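Local coordinates for Rpb7-binding protein seb1 (PDB 5MDT), which binds RNA polymerase II, probably through the CTD-interacting domain described here, and nascent RNA, and so drives transcription termination in fission yeast, at residues Tyr64-Ile69 with Ala100-Ser105; Asp8-Ser13 with Ile26-Asn31; Thr57-Ala62 with Ile111-Ser116. All blocks are in the same frame, centred on the assembly; numbering follows the deposited sequence.

Interaction 1: residues Tyr64-Ile69 with Ala100-Ser105; sequences YILDSI and AEITDS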
ATOM      1  N   TYR A  64      -1.312   1.105  -5.463  1.00 31.03           N
ATOM      2  CA  TYR A  64      -2.771   0.944  -5.371  1.00 30.78           C
ATOM      3  C   TYR A  64      -3.114  -0.269  -4.476  1.00 30.71           C
ATOM      4  O   TYR A  64      -4.120  -0.251  -3.757  1.00 33.46           O
ATOM      5  CB  TYR A  64      -3.394   0.742  -6.754  1.00 32.54           C
ATOM      6  CG  TYR A  64      -3.407   1.992  -7.614  1.00 37.20           C
ATOM      7  CD1 TYR A  64      -3.418   3.262  -7.039  1.00 41.40           C
ATOM      8  CD2 TYR A  64      -3.494   1.903  -8.998  1.00 38.77           C
ATOM      9  CE1 TYR A  64      -3.507   4.419  -7.828  1.00 44.82           C
ATOM     10  CE2 TYR A  64      -3.572   3.052  -9.796  1.00 40.45           C
ATOM     11  CZ  TYR A  64      -3.574   4.303  -9.205  1.00 44.75           C
ATOM     12  OH  TYR A  64      -3.684   5.430  -9.984  1.00 43.95           O
ATOM     13  N   ILE A  65      -2.274  -1.327  -4.532  1.00 28.34           N
ATOM     14  CA  ILE A  65      -2.514  -2.499  -3.649  1.00 28.62           C
ATOM     15  C   ILE A  65      -2.315  -2.052  -2.184  1.00 32.35           C
ATOM     16  O   ILE A  65      -3.165  -2.341  -1.343  1.00 32.19           O
ATOM     17  CB  ILE A  65      -1.582  -3.682  -4.030  1.00 30.56           C
ATOM     18  CG1 ILE A  65      -1.998  -4.259  -5.393  1.00 31.89           C
ATOM     19  CG2 ILE A  65      -1.575  -4.806  -2.920  1.00 29.18           C
ATOM     20  CD1 ILE A  65      -0.875  -5.094  -6.014  1.00 35.61           C
ATOM     21  N   LEU A  66      -1.194  -1.388  -1.890  1.00 31.24           N
ATOM     22  CA  LEU A  66      -0.881  -0.865  -0.564  1.00 30.83           C
ATOM     23  C   LEU A  66      -2.019   0.025  -0.070  1.00 33.80           C
ATOM     24  O   LEU A  66      -2.444  -0.125   1.065  1.00 33.01           O
ATOM     25  CB  LEU A  66       0.435  -0.051  -0.589  1.00 30.40           C
ATOM     26  CG  LEU A  66       0.804   0.683   0.715  1.00 36.36           C
ATOM     27  CD1 LEU A  66       1.098  -0.315   1.859  1.00 37.51           C
ATOM     28  CD2 LEU A  66       2.061   1.572   0.511  1.00 39.15           C
ATOM     29  N   ASP A  67      -2.527   0.923  -0.941  1.00 30.15           N
ATOM     30  CA  ASP A  67      -3.605   1.828  -0.591  1.00 31.75           C
ATOM     31  C   ASP A  67      -4.840   1.065  -0.134  1.00 37.18           C
ATOM     32  O   ASP A  67      -5.415   1.380   0.912  1.00 36.65           O
ATOM     33  CB  ASP A  67      -3.954   2.711  -1.802  1.00 33.55           C
ATOM     34  CG  ASP A  67      -5.240   3.492  -1.586  1.00 43.01           C
ATOM     35  OD1 ASP A  67      -5.346   4.186  -0.544  1.00 43.20           O
ATOM     36  OD2 ASP A  67      -6.189   3.318  -2.398  1.00 45.49           O
ATOM     37  N   SER A  68      -5.260   0.082  -0.931  1.00 34.43           N
ATOM     38  CA  SER A  68      -6.481  -0.674  -0.624  1.00 34.66           C
ATOM     39  C   SER A  68      -6.319  -1.471   0.672  1.00 36.85           C
ATOM     40  O   SER A  68      -7.202  -1.446   1.532  1.00 38.01           O
ATOM     41  CB  SER A  68      -6.826  -1.606  -1.774  1.00 36.57           C
ATOM     42  OG  SER A  68      -8.043  -2.285  -1.515  1.00 40.87           O
ATOM     43  N   ILE A  69      -5.172  -2.110   0.838  1.00 31.60           N
ATOM     44  CA  ILE A  69      -4.921  -2.905   2.045  1.00 32.09           C
ATOM     45  C   ILE A  69      -4.845  -2.034   3.315  1.00 37.11           C
ATOM     46  O   ILE A  69      -5.497  -2.375   4.295  1.00 38.20           O
ATOM     47  CB  ILE A  69      -3.680  -3.782   1.823  1.00 33.75           C
ATOM     48  CG1 ILE A  69      -4.038  -4.939   0.845  1.00 34.50           C
ATOM     49  CG2 ILE A  69      -3.193  -4.348   3.181  1.00 36.18           C
ATOM     50  CD1 ILE A  69      -2.866  -5.752   0.371  1.00 35.18           C
ATOM     51  N   ALA A 100       1.849   1.245   7.152  1.00 38.10           N
ATOM     52  CA  ALA A 100       2.357   2.618   7.297  1.00 40.30           C
ATOM     53  C   ALA A 100       3.896   2.624   7.275  1.00 44.32           C
ATOM     54  O   ALA A 100       4.503   3.475   6.611  1.00 44.47           O
ATOM     55  CB  ALA A 100       1.859   3.227   8.604  1.00 43.90           C
ATOM     56  N   GLU A 101       4.517   1.649   7.972  1.00 39.69           N
ATOM     57  CA  GLU A 101       5.972   1.511   8.101  1.00 40.19           C
ATOM     58  C   GLU A 101       6.695   1.337   6.770  1.00 40.56           C
ATOM     59  O   GLU A 101       7.842   1.770   6.653  1.00 41.73           O
ATOM     60  CB  GLU A 101       6.354   0.371   9.078  1.00 41.72           C
ATOM     61  CG  GLU A 101       5.982   0.641  10.525  1.00 56.06           C
ATOM     62  CD  GLU A 101       7.059   1.254  11.398  1.00 85.60           C
ATOM     63  OE1 GLU A 101       7.581   2.336  11.042  1.00 84.93           O
ATOM     64  OE2 GLU A 101       7.356   0.664  12.462  1.00 83.17           O
ATOM     65  N   ILE A 102       6.058   0.689   5.786  1.00 34.51           N
ATOM     66  CA  ILE A 102       6.682   0.493   4.462  1.00 33.39           C
ATOM     67  C   ILE A 102       6.281   1.584   3.437  1.00 37.13           C
ATOM     68  O   ILE A 102       6.825   1.589   2.335  1.00 35.59           O
ATOM     69  CB  ILE A 102       6.416  -0.934   3.877  1.00 33.51           C
ATOM     70  CG1 ILE A 102       4.925  -1.126   3.495  1.00 33.40           C
ATOM     71  CG2 ILE A 102       6.937  -2.041   4.834  1.00 33.44           C
ATOM     72  CD1 ILE A 102       4.608  -2.343   2.541  1.00 34.56           C
ATOM     73  N   THR A 103       5.294   2.451   3.755  1.00 33.78           N
ATOM     74  CA  THR A 103       4.790   3.428   2.785  1.00 34.23           C
ATOM     75  C   THR A 103       5.880   4.373   2.262  1.00 37.35           C
ATOM     76  O   THR A 103       5.965   4.540   1.042  1.00 36.99           O
ATOM     77  CB  THR A 103       3.567   4.164   3.345  1.00 38.16           C
ATOM     78  OG1 THR A 103       2.542   3.201   3.519  1.00 36.35           O
ATOM     79  CG2 THR A 103       3.057   5.280   2.417  1.00 40.67           C
ATOM     80  N   ASP A 104       6.696   4.986   3.150  1.00 37.42           N
ATOM     81  CA  ASP A 104       7.741   5.917   2.703  1.00 39.30           C
ATOM     82  C   ASP A 104       8.670   5.255   1.682  1.00 41.63           C
ATOM     83  O   ASP A 104       8.929   5.848   0.631  1.00 39.53           O
ATOM     84  CB  ASP A 104       8.556   6.487   3.881  1.00 43.94           C
ATOM     85  CG  ASP A 104       7.862   7.547   4.711  1.00 63.89           C
ATOM     86  OD1 ASP A 104       6.678   7.857   4.420  1.00 65.08           O
ATOM     87  OD2 ASP A 104       8.499   8.071   5.654  1.00 73.58           O
ATOM     88  N   SER A 105       9.134   4.011   1.975  1.00 38.93           N
ATOM     89  CA  SER A 105      10.040   3.243   1.098  1.00 37.89           C
ATOM     90  C   SER A 105       9.421   2.986  -0.258  1.00 39.07           C
ATOM     91  O   SER A 105      10.109   3.146  -1.274  1.00 38.55           O
ATOM     92  CB  SER A 105      10.402   1.885   1.718  1.00 41.50           C
ATOM     93  OG  SER A 105      11.116   2.071   2.923  1.00 59.87           O
TER
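Thr103 OG1, the polar atom against which Leu66 packs, is hydrogen-bonded to the carbonyl oxygen of Ala99 one turn earlier on its own helix. The torsion chi1 of -64° sets this hydroxyl beside the backbone N, anti to the carbonyl carbon, and so brings it back over the preceding turn. The bond illustrates a common way to bury a threonine between helices: its polar end is satisfied locally, and apolar groups can then close over it. Here the closing group is a methyl, Leu66 CD2, which lies 3.5 Å from Thr103 OG1 and 4.0 Å from Thr103 CA. Leu66 reaches across because its CG stands anti to the backbone N (chi1 174°), extending both methyls toward helix 92-113. The second methyl, CD1, meets the tip of Ile102, with 4.1 Å between Leu66 CD1 and Ile102 CD1, the two side chains lying alongside and pointing opposite ways. With an alanine at Leu66, the Ile102 tip and the Thr103 hydroxyl would probably lose their shared apolar cover and face a gap between the helices. This small contact lies close to the centre of the all-helical CID domain. Ile102 also packs on Val44 and Tyr48 of helix 40-53, while around helix 59-79 Asp67 meets helix 119-131, where its OD1 is hydrogen-bonded to Trp129, and Ile65 and Ile69 reach helices 4-16 and 40-53.

Interaction 2: residues Asp8-Ser13 with Ile26-Asn31; sequences DGILDS and ILKLTN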
ATOM      1  N   ASP A   8       0.426 -14.423  -2.753  1.00 31.30           N
ATOM      2  CA  ASP A   8       1.712 -14.354  -3.463  1.00 30.95           C
ATOM      3  C   ASP A   8       1.560 -14.761  -4.942  1.00 36.95           C
ATOM      4  O   ASP A   8       2.223 -14.176  -5.806  1.00 37.28           O
ATOM      5  CB  ASP A   8       2.761 -15.233  -2.765  1.00 32.19           C
ATOM      6  CG  ASP A   8       3.152 -14.745  -1.381  1.00 41.12           C
ATOM      7  OD1 ASP A   8       2.844 -13.568  -1.051  1.00 34.55           O
ATOM      8  OD2 ASP A   8       3.771 -15.537  -0.625  1.00 44.59           O
ATOM      9  N   GLY A   9       0.682 -15.737  -5.207  1.00 35.85           N
ATOM     10  CA  GLY A   9       0.381 -16.208  -6.558  1.00 37.79           C
ATOM     11  C   GLY A   9      -0.284 -15.156  -7.422  1.00 39.69           C
ATOM     12  O   GLY A   9       0.021 -15.051  -8.617  1.00 41.25           O
ATOM     13  N   ILE A  10      -1.188 -14.351  -6.832  1.00 34.28           N
ATOM     14  CA  ILE A  10      -1.832 -13.229  -7.547  1.00 34.00           C
ATOM     15  C   ILE A  10      -0.767 -12.152  -7.882  1.00 35.54           C
ATOM     16  O   ILE A  10      -0.750 -11.624  -8.996  1.00 35.84           O
ATOM     17  CB  ILE A  10      -3.009 -12.626  -6.742  1.00 36.34           C
ATOM     18  CG1 ILE A  10      -4.146 -13.672  -6.596  1.00 38.70           C
ATOM     19  CG2 ILE A  10      -3.539 -11.330  -7.423  1.00 36.78           C
ATOM     20  CD1 ILE A  10      -5.128 -13.389  -5.483  1.00 41.32           C
ATOM     21  N   LEU A  11       0.112 -11.858  -6.922  1.00 32.21           N
ATOM     22  CA  LEU A  11       1.204 -10.887  -7.135  1.00 30.75           C
ATOM     23  C   LEU A  11       2.145 -11.349  -8.259  1.00 37.58           C
ATOM     24  O   LEU A  11       2.556 -10.529  -9.095  1.00 37.14           O
ATOM     25  CB  LEU A  11       1.981 -10.614  -5.832  1.00 28.46           C
ATOM     26  CG  LEU A  11       1.216  -9.923  -4.691  1.00 30.02           C
ATOM     27  CD1 LEU A  11       2.072  -9.881  -3.423  1.00 29.91           C
ATOM     28  CD2 LEU A  11       0.739  -8.514  -5.080  1.00 30.58           C
ATOM     29  N   ASP A  12       2.422 -12.670  -8.328  1.00 36.98           N
ATOM     30  CA  ASP A  12       3.224 -13.263  -9.416  1.00 38.87           C
ATOM     31  C   ASP A  12       2.579 -13.021 -10.771  1.00 44.24           C
ATOM     32  O   ASP A  12       3.277 -12.623 -11.704  1.00 45.49           O
ATOM     33  CB  ASP A  12       3.393 -14.772  -9.209  1.00 41.50           C
ATOM     34  CG  ASP A  12       4.415 -15.133  -8.151  1.00 52.73           C
ATOM     35  OD1 ASP A  12       5.238 -14.250  -7.781  1.00 51.37           O
ATOM     36  OD2 ASP A  12       4.414 -16.298  -7.705  1.00 59.89           O
ATOM     37  N   SER A  13       1.249 -13.250 -10.887  1.00 41.26           N
ATOM     38  CA  SER A  13       0.514 -13.010 -12.145  1.00 43.05           C
ATOM     39  C   SER A  13       0.567 -11.524 -12.522  1.00 45.09           C
ATOM     40  O   SER A  13       0.821 -11.195 -13.683  1.00 45.71           O
ATOM     41  CB  SER A  13      -0.941 -13.454 -12.019  1.00 47.29           C
ATOM     42  OG  SER A  13      -1.034 -14.856 -11.833  1.00 55.40           O
ATOM     43  N   ILE A  26      -6.717  -6.206  -7.182  1.00 35.14           N
ATOM     44  CA  ILE A  26      -6.649  -5.360  -5.978  1.00 33.88           C
ATOM     45  C   ILE A  26      -7.755  -5.820  -5.003  1.00 35.63           C
ATOM     46  O   ILE A  26      -7.465  -6.042  -3.816  1.00 34.62           O
ATOM     47  CB  ILE A  26      -6.751  -3.868  -6.344  1.00 37.43           C
ATOM     48  CG1 ILE A  26      -5.474  -3.404  -7.089  1.00 36.57           C
ATOM     49  CG2 ILE A  26      -7.035  -2.975  -5.119  1.00 38.17           C
ATOM     50  CD1 ILE A  26      -5.735  -2.074  -7.852  1.00 39.48           C
ATOM     51  N   LEU A  27      -8.971  -6.029  -5.509  1.00 37.74           N
ATOM     52  CA  LEU A  27     -10.029  -6.492  -4.620  1.00 37.97           C
ATOM     53  C   LEU A  27      -9.744  -7.866  -4.046  1.00 39.98           C
ATOM     54  O   LEU A  27      -9.986  -8.074  -2.855  1.00 39.09           O
ATOM     55  CB  LEU A  27     -11.400  -6.486  -5.321  1.00 40.19           C
ATOM     56  CG  LEU A  27     -11.898  -5.094  -5.744  1.00 45.90           C
ATOM     57  CD1 LEU A  27     -13.118  -5.181  -6.631  1.00 48.96           C
ATOM     58  CD2 LEU A  27     -12.108  -4.178  -4.540  1.00 48.62           C
ATOM     59  N   LYS A  28      -9.256  -8.822  -4.871  1.00 37.46           N
ATOM     60  CA  LYS A  28      -8.965 -10.185  -4.361  1.00 37.66           C
ATOM     61  C   LYS A  28      -7.862 -10.157  -3.277  1.00 37.54           C
ATOM     62  O   LYS A  28      -7.980 -10.804  -2.232  1.00 37.79           O
ATOM     63  CB  LYS A  28      -8.509 -11.123  -5.497  1.00 41.26           C
ATOM     64  CG  LYS A  28      -9.572 -11.443  -6.555  1.00 52.70           C
ATOM     65  CD  LYS A  28      -9.195 -12.670  -7.398  1.00 68.53           C
ATOM     66  CE  LYS A  28      -8.151 -12.405  -8.461  1.00 79.70           C
ATOM     67  NZ  LYS A  28      -7.555 -13.667  -8.977  1.00 93.25           N
ATOM     68  N   LEU A  29      -6.799  -9.393  -3.530  1.00 33.48           N
ATOM     69  CA  LEU A  29      -5.673  -9.297  -2.606  1.00 30.82           C
ATOM     70  C   LEU A  29      -6.127  -8.699  -1.295  1.00 33.35           C
ATOM     71  O   LEU A  29      -5.756  -9.198  -0.243  1.00 32.52           O
ATOM     72  CB  LEU A  29      -4.590  -8.393  -3.252  1.00 29.39           C
ATOM     73  CG  LEU A  29      -3.832  -9.016  -4.420  1.00 31.83           C
ATOM     74  CD1 LEU A  29      -3.095  -7.929  -5.216  1.00 32.45           C
ATOM     75  CD2 LEU A  29      -2.841 -10.072  -3.953  1.00 30.98           C
ATOM     76  N   THR A  30      -6.993  -7.656  -1.370  1.00 32.72           N
ATOM     77  CA  THR A  30      -7.494  -6.996  -0.182  1.00 32.99           C
ATOM     78  C   THR A  30      -8.321  -7.963   0.646  1.00 37.69           C
ATOM     79  O   THR A  30      -8.109  -8.018   1.857  1.00 36.85           O
ATOM     80  CB  THR A  30      -8.248  -5.736  -0.558  1.00 35.67           C
ATOM     81  OG1 THR A  30      -7.365  -4.864  -1.296  1.00 35.22           O
ATOM     82  CG2 THR A  30      -8.800  -5.016   0.647  1.00 37.71           C
ATOM     83  N   ASN A  31      -9.225  -8.749  -0.003  1.00 35.63           N
ATOM     84  CA  ASN A  31     -10.009  -9.764   0.724  1.00 37.04           C
ATOM     85  C   ASN A  31      -9.118 -10.769   1.426  1.00 39.95           C
ATOM     86  O   ASN A  31      -9.379 -11.116   2.592  1.00 39.24           O
ATOM     87  CB  ASN A  31     -10.973 -10.501  -0.219  1.00 35.00           C
ATOM     88  CG  ASN A  31     -12.145  -9.630  -0.585  1.00 43.54           C
ATOM     89  OD1 ASN A  31     -12.393  -8.597   0.054  1.00 42.02           O
ATOM     90  ND2 ASN A  31     -12.867  -9.986  -1.657  1.00 43.93           N
TER
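Ile10 and Leu29 form the apolar centre of a contact between two nearly antiparallel helices, whose local axes make an angle of 159° and approach to 10.3 Å. The branch methyl of the isoleucine makes a near approach to the leucine: Ile10 CG2 lies 3.8 Å from Leu29 CD2 and equally near Leu29 CG. A chi1 of -65° puts CG1 of Ile10 beside the backbone N and leaves CG2 anti to it, directed at Leu29. The two side chains run side by side with opposed ends, and both methyls of Leu29 lie near both partners. Its CD2 is closer to Ile10, against CB and CG2, whereas its CD1 is closer to Leu11, with Leu29 CD1 3.9 Å from Leu11 CD2 and the leucines crossing at a slant.

A second kind of contact is made by a charged residue used for its carbon chain. Lys28 CB packs 4.1 Å from Ile10 CD1, and the bend at chi3 brings the chain back so that Lys28 NZ comes to 4.2 Å from Ile10 CG1. The exposed lysine thus lies over the buried Ile10 at the outer edge of the contact.

Hydrogen bonding is confined to the individual helices and to other neighbours. Ile26 O is gripped twice by Thr30: the backbone N and the hydroxyl reach it from opposite faces of the carbonyl plane, Thr30 OG1 donating to Ile26 O over 2.8 Å. Thr30 OG1 is also hydrogen-bonded to Ser68 OG on helix 59-79, and Asp8 OD1 to Ser46 OG.

With no hydrogen bond between the two segments, their union rests on shape and apolar burial, a helical hairpin joined by interdigitated branched side chains and edged by a lysine.

Interaction 3: residues Thr57-Ala62 with Ile111-Ser116; sequences THKLGA and IQHAPS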
ATOM      1  N   THR A  57       7.187   0.114 -14.599  1.00 39.65           N
ATOM      2  CA  THR A  57       5.831   0.458 -15.025  1.00 40.90           C
ATOM      3  C   THR A  57       4.788  -0.026 -13.999  1.00 41.37           C
ATOM      4  O   THR A  57       3.635   0.405 -14.049  1.00 40.96           O
ATOM      5  CB  THR A  57       5.548  -0.218 -16.374  1.00 48.23           C
ATOM      6  OG1 THR A  57       5.775  -1.620 -16.216  1.00 49.35           O
ATOM      7  CG2 THR A  57       6.442   0.342 -17.528  1.00 47.56           C
ATOM      8  N   HIS A  58       5.187  -0.962 -13.109  1.00 36.30           N
ATOM      9  CA  HIS A  58       4.306  -1.620 -12.142  1.00 33.90           C
ATOM     10  C   HIS A  58       4.301  -1.034 -10.724  1.00 35.89           C
ATOM     11  O   HIS A  58       3.517  -1.493  -9.895  1.00 34.08           O
ATOM     12  CB  HIS A  58       4.684  -3.119 -12.089  1.00 34.64           C
ATOM     13  CG  HIS A  58       4.254  -3.902 -13.299  1.00 39.36           C
ATOM     14  ND1 HIS A  58       4.391  -3.398 -14.585  1.00 43.42           N
ATOM     15  CD2 HIS A  58       3.761  -5.161 -13.373  1.00 41.99           C
ATOM     16  CE1 HIS A  58       3.940  -4.349 -15.395  1.00 44.87           C
ATOM     17  NE2 HIS A  58       3.546  -5.434 -14.703  1.00 44.00           N
ATOM     18  N   LYS A  59       5.147  -0.019 -10.438  1.00 34.16           N
ATOM     19  CA  LYS A  59       5.250   0.530  -9.063  1.00 33.18           C
ATOM     20  C   LYS A  59       3.960   1.223  -8.654  1.00 35.33           C
ATOM     21  O   LYS A  59       3.530   1.092  -7.494  1.00 33.16           O
ATOM     22  CB  LYS A  59       6.406   1.572  -8.991  1.00 36.34           C
ATOM     23  CG  LYS A  59       7.785   1.078  -9.451  1.00 43.45           C
ATOM     24  CD  LYS A  59       8.202  -0.235  -8.792  1.00 35.56           C
ATOM     25  CE  LYS A  59       9.703  -0.414  -9.076  1.00 38.92           C
ATOM     26  NZ  LYS A  59      10.286  -1.459  -8.194  1.00 31.42           N
ATOM     27  N   LEU A  60       3.295   1.894  -9.619  1.00 32.69           N
ATOM     28  CA  LEU A  60       2.020   2.543  -9.288  1.00 32.79           C
ATOM     29  C   LEU A  60       0.974   1.525  -8.861  1.00 34.61           C
ATOM     30  O   LEU A  60       0.330   1.737  -7.829  1.00 33.39           O
ATOM     31  CB  LEU A  60       1.496   3.408 -10.439  1.00 34.83           C
ATOM     32  CG  LEU A  60       0.166   4.117 -10.174  1.00 39.05           C
ATOM     33  CD1 LEU A  60       0.279   5.123  -9.030  1.00 39.24           C
ATOM     34  CD2 LEU A  60      -0.321   4.827 -11.450  1.00 39.75           C
ATOM     35  N   GLY A  61       0.835   0.428  -9.618  1.00 32.61           N
ATOM     36  CA  GLY A  61      -0.120  -0.642  -9.281  1.00 32.54           C
ATOM     37  C   GLY A  61       0.170  -1.210  -7.895  1.00 32.53           C
ATOM     38  O   GLY A  61      -0.759  -1.585  -7.165  1.00 31.65           O
ATOM     39  N   ALA A  62       1.460  -1.314  -7.511  1.00 28.85           N
ATOM     40  CA  ALA A  62       1.817  -1.828  -6.181  1.00 28.42           C
ATOM     41  C   ALA A  62       1.346  -0.839  -5.086  1.00 31.37           C
ATOM     42  O   ALA A  62       0.897  -1.265  -4.021  1.00 29.74           O
ATOM     43  CB  ALA A  62       3.327  -2.040  -6.086  1.00 28.46           C
ATOM     44  N   ILE A 111       9.119   7.012  -6.848  1.00 42.08           N
ATOM     45  CA  ILE A 111       9.705   8.298  -7.298  1.00 45.37           C
ATOM     46  C   ILE A 111      10.990   8.049  -8.115  1.00 48.61           C
ATOM     47  O   ILE A 111      11.212   8.673  -9.161  1.00 50.33           O
ATOM     48  CB  ILE A 111       9.944   9.252  -6.085  1.00 50.05           C
ATOM     49  CG1 ILE A 111       8.610   9.768  -5.506  1.00 49.98           C
ATOM     50  CG2 ILE A 111      10.910  10.400  -6.413  1.00 54.88           C
ATOM     51  CD1 ILE A 111       8.717  10.591  -4.204  1.00 55.51           C
ATOM     52  N   GLN A 112      11.820   7.121  -7.651  1.00 45.27           N
ATOM     53  CA  GLN A 112      13.084   6.819  -8.327  1.00 46.81           C
ATOM     54  C   GLN A 112      12.886   6.130  -9.696  1.00 50.93           C
ATOM     55  O   GLN A 112      13.598   6.441 -10.635  1.00 51.44           O
ATOM     56  CB  GLN A 112      13.965   5.958  -7.405  1.00 47.13           C
ATOM     57  CG  GLN A 112      15.420   5.824  -7.845  1.00 65.34           C
ATOM     58  CD  GLN A 112      16.181   4.834  -6.993  1.00 82.75           C
ATOM     59  OE1 GLN A 112      15.831   4.557  -5.840  1.00 79.12           O
ATOM     60  NE2 GLN A 112      17.255   4.289  -7.540  1.00 78.26           N
ATOM     61  N   HIS A 113      11.890   5.237  -9.820  1.00 43.80           N
ATOM     62  CA  HIS A 113      11.750   4.387 -10.998  1.00 43.91           C
ATOM     63  C   HIS A 113      10.564   4.587 -11.917  1.00 47.08           C
ATOM     64  O   HIS A 113      10.667   4.247 -13.095  1.00 47.79           O
ATOM     65  CB  HIS A 113      11.708   2.921 -10.509  1.00 43.27           C
ATOM     66  CG  HIS A 113      12.983   2.499  -9.867  1.00 47.06           C
ATOM     67  ND1 HIS A 113      14.170   2.452 -10.584  1.00 51.03           N
ATOM     68  CD2 HIS A 113      13.233   2.171  -8.582  1.00 47.20           C
ATOM     69  CE1 HIS A 113      15.102   2.093  -9.713  1.00 50.58           C
ATOM     70  NE2 HIS A 113      14.585   1.895  -8.499  1.00 48.62           N
ATOM     71  N   ALA A 114       9.423   5.019 -11.384  1.00 42.09           N
ATOM     72  CA  ALA A 114       8.201   5.081 -12.164  1.00 43.33           C
ATOM     73  C   ALA A 114       8.218   6.131 -13.260  1.00 48.62           C
ATOM     74  O   ALA A 114       8.918   7.151 -13.129  1.00 48.32           O
ATOM     75  CB  ALA A 114       6.997   5.286 -11.251  1.00 43.34           C
ATOM     76  N   PRO A 115       7.495   5.866 -14.373  1.00 46.55           N
ATOM     77  CA  PRO A 115       7.384   6.899 -15.430  1.00 49.60           C
ATOM     78  C   PRO A 115       6.809   8.171 -14.797  1.00 53.09           C
ATOM     79  O   PRO A 115       5.945   8.075 -13.928  1.00 49.80           O
ATOM     80  CB  PRO A 115       6.387   6.297 -16.429  1.00 52.73           C
ATOM     81  CG  PRO A 115       6.316   4.857 -16.128  1.00 54.42           C
ATOM     82  CD  PRO A 115       6.655   4.682 -14.671  1.00 47.01           C
ATOM     83  N   SER A 116       7.310   9.353 -15.189  1.00 52.61           N
ATOM     84  CA  SER A 116       6.880  10.639 -14.629  1.00 53.39           C
ATOM     85  C   SER A 116       5.351  10.832 -14.574  1.00 54.76           C
ATOM     86  O   SER A 116       4.868  11.427 -13.614  1.00 54.04           O
ATOM     87  CB  SER A 116       7.546  11.799 -15.360  1.00 59.89           C
ATOM     88  OG  SER A 116       8.931  11.829 -15.040  1.00 67.96           O
TER
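Thr57 and Ala114 bring the two backbones to 5.9 Å between their CA atoms, where the chain leaves helix 92-113: Ala114 departs from helical geometry with phi/psi -68/149°. In the all-helical CID fold this pairs the approach to one helix, 59-79, with the exit from another. The extended exit places the proline ring beside the opposite backbone, Pro115 CD lying 4.3 Å from Thr57 CA. Two residues on from Thr57, Lys59 covers the helix end with its aliphatic chain. Its CB faces the methyl of Ala114, and beyond a bend at chi2 (-51°) its CE crosses His113 at a slant, with 4.1 Å from Lys59 CE to His113 CB. The ammonium group finds its partners on neighbouring helices: Lys59 NZ forms a salt bridge with Asp109 OD2 and a hydrogen bond with Ala51 O. A buried lysine is thus apolar along its stem and anchored at its tip, linking the start of helix 59-79 to the end of helix 40-53 and to helix 92-113. On the far side of the 57-62 backbone, where the side chains of Thr57 and His58 point away from 111-116, Thr57 OG1 and His58 ND1 share a hydrogen bond of 2.8 Å.

How the interactions relate
From the N terminus, interaction 2 comes first and closes the shortest loop, folding helix 23-35 back on helix 4-16 before either of the others opens. Interaction 3 then opens at 57-62, and interaction 1 opens directly after it at 64-69. Interaction 1 closes at 100-105 and interaction 3 at 111-116, so the loop of interaction 1 lies wholly within that of interaction 3. Interaction 1 joins helices 59-79 and 92-113 deep within the domain, interaction 3 the start of one and the end of the other. Interaction 2 is in series with them, yet its second helix rests on 64-69, where Ile65 and Tyr64 pack on Leu29 and Ile26. Helix 59-79 therefore joins the N-terminal hairpin to helix 92-113.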